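Side-chain contact in putative mandelate racemase/muconate lactonizing enzyme (Bordetella bronchiseptica, PDB 3DDM), which is a putative member of the mandelate racemase/muconate lactonizing enzyme family, pairing an enolase-type N-terminal domain with a TIM-barrel-like C-terminal domain: residues Q208-D211 with L212-R216. The protein carries 1 engineered substitution. Sequence-based numbering, arbitrary orientation.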
loop_
_atom_site.group_PDB
_atom_site.type_symbol
_atom_site.label_atom_id
_atom_site.label_comp_id
_atom_site.label_asym_id
_atom_site.label_seq_id
_atom_site.Cartn_x
_atom_site.Cartn_y
_atom_site.Cartn_z
ATOM N N GLN A 208 -1.168 7.393 16.943
ATOM C CA GLN A 208 -0.735 8.471 16.064
ATOM C C GLN A 208 -1.754 9.610 15.994
ATOM O O GLN A 208 -1.867 10.274 14.968
ATOM C CB GLN A 208 -0.529 7.925 14.653
ATOM C CG GLN A 208 0.394 6.739 14.555
ATOM C CD GLN A 208 0.366 6.119 13.175
ATOM O OE1 GLN A 208 -0.635 5.539 12.761
ATOM N NE2 GLN A 208 1.460 6.251 12.448
ATOM N N GLY A 209 -2.486 9.853 17.073
ATOM C CA GLY A 209 -3.499 10.893 17.028
ATOM C C GLY A 209 -3.098 12.296 17.433
ATOM O O GLY A 209 -3.928 13.202 17.405
ATOM N N TRP A 210 -1.836 12.494 17.798
ATOM C CA TRP A 210 -1.386 13.813 18.224
ATOM C C TRP A 210 -0.238 14.360 17.391
ATOM O O TRP A 210 0.461 13.613 16.701
ATOM C CB TRP A 210 -0.889 13.777 19.676
ATOM C CG TRP A 210 -1.857 13.307 20.707
ATOM C CD1 TRP A 210 -3.190 13.616 20.799
ATOM C CD2 TRP A 210 -1.544 12.536 21.872
ATOM N NE1 TRP A 210 -3.720 13.087 21.958
ATOM C CE2 TRP A 210 -2.733 12.421 22.634
ATOM C CE3 TRP A 210 -0.372 11.933 22.349
ATOM C CZ2 TRP A 210 -2.781 11.733 23.846
ATOM C CZ3 TRP A 210 -0.421 11.247 23.561
ATOM C CH2 TRP A 210 -1.619 11.155 24.294
ATOM N N ASP A 211 -0.052 15.680 17.460
ATOM C CA ASP A 211 1.079 16.309 16.797
ATOM C C ASP A 211 2.064 16.567 17.951
ATOM O O ASP A 211 1.719 16.362 19.121
ATOM C CB ASP A 211 0.691 17.605 16.065
ATOM C CG ASP A 211 0.168 18.698 16.991
ATOM O OD1 ASP A 211 0.412 18.640 18.221
ATOM O OD2 ASP A 211 -0.482 19.637 16.466
ATOM N N LEU A 212 3.275 17.006 17.632
ATOM C CA LEU A 212 4.290 17.211 18.647
ATOM C C LEU A 212 3.909 18.046 19.861
ATOM O O LEU A 212 4.091 17.610 20.995
ATOM C CB LEU A 212 5.555 17.779 18.011
ATOM C CG LEU A 212 6.731 17.976 18.970
ATOM C CD1 LEU A 212 6.939 16.728 19.840
ATOM C CD2 LEU A 212 7.967 18.280 18.158
ATOM N N PRO A 213 3.392 19.264 19.653
ATOM C CA PRO A 213 3.039 20.045 20.843
ATOM C C PRO A 213 1.938 19.442 21.727
ATOM O O PRO A 213 1.924 19.653 22.944
ATOM C CB PRO A 213 2.686 21.421 20.267
ATOM C CG PRO A 213 2.260 21.119 18.866
ATOM C CD PRO A 213 3.229 20.054 18.422
ATOM N N ARG A 214 1.031 18.674 21.138
ATOM C CA ARG A 214 -0.035 18.059 21.925
ATOM C C ARG A 214 0.503 16.865 22.715
ATOM O O ARG A 214 0.129 16.651 23.868
ATOM C CB ARG A 214 -1.166 17.609 21.003
ATOM C CG ARG A 214 -2.469 17.230 21.689
ATOM C CD ARG A 214 -3.521 16.980 20.612
ATOM N NE ARG A 214 -4.757 16.376 21.103
ATOM C CZ ARG A 214 -5.794 16.078 20.322
ATOM N NH1 ARG A 214 -5.739 16.331 19.017
ATOM N NH2 ARG A 214 -6.887 15.528 20.840
ATOM N N ALA A 215 1.384 16.090 22.090
ATOM C CA ALA A 215 1.967 14.929 22.742
ATOM C C ALA A 215 2.775 15.372 23.952
ATOM O O ALA A 215 2.691 14.766 25.016
ATOM C CB ALA A 215 2.854 14.180 21.771
ATOM N N ARG A 216 3.566 16.428 23.781
ATOM C CA ARG A 216 4.379 16.959 24.874
ATOM C C ARG A 216 3.440 17.320 26.017
ATOM O O ARG A 216 3.639 16.907 27.160
ATOM C CB ARG A 216 5.134 18.221 24.440
ATOM C CG ARG A 216 6.344 17.998 23.550
ATOM C CD ARG A 216 7.030 19.339 23.231
ATOM N NE ARG A 216 7.457 20.046 24.443
ATOM C CZ ARG A 216 8.673 19.976 24.979
ATOM N NH1 ARG A 216 9.618 19.234 24.415
ATOM N NH2 ARG A 216 8.944 20.635 26.096
#
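Arg214 runs out across the indole of Trp210. Arg214 CB starts close to the carboxylate of Asp211, 3.4 Å from Asp211 OD1. With CG anti to the backbone N (chi1 -167°) and the chain extended as far as NE, the arginine is carried away from that carboxylate and over to the tryptophan. There Arg214 CG lies 3.8 Å from Trp210 CD1, Arg214 CD comes to 3.4 Å from Trp210 CD1, and NE and CZ also approach this carbon. Trp210 CD1 sits above one face of the guanidinium, nearer its border than its centre; the two planes are 41° apart, too tilted for a flat stack. At the tip, Arg214 NH1 sits loosely near Gly209 O, at 4.0 Å without a hydrogen bond, and NH2 turns to a salt bridge with Asp182.

Asp211 is the N-cap: Asp211 OD1 accepts from Arg214 N at 3.0 Å, while Asp211 O takes Ala215 N, also at 3.0 Å, in the first turn of helix 212-222. The six-membered ring of Trp210 reaches Ala215, Trp210 CE3 lying 4.0 Å from Ala215 CB.

The turn closes the loop that leads from barrel strand 202-205 into helix 212-222, whose Leu212 and Ala215 pack on helix 240-249, while Trp210 also touches Pro233 in the loop after strand 229-231.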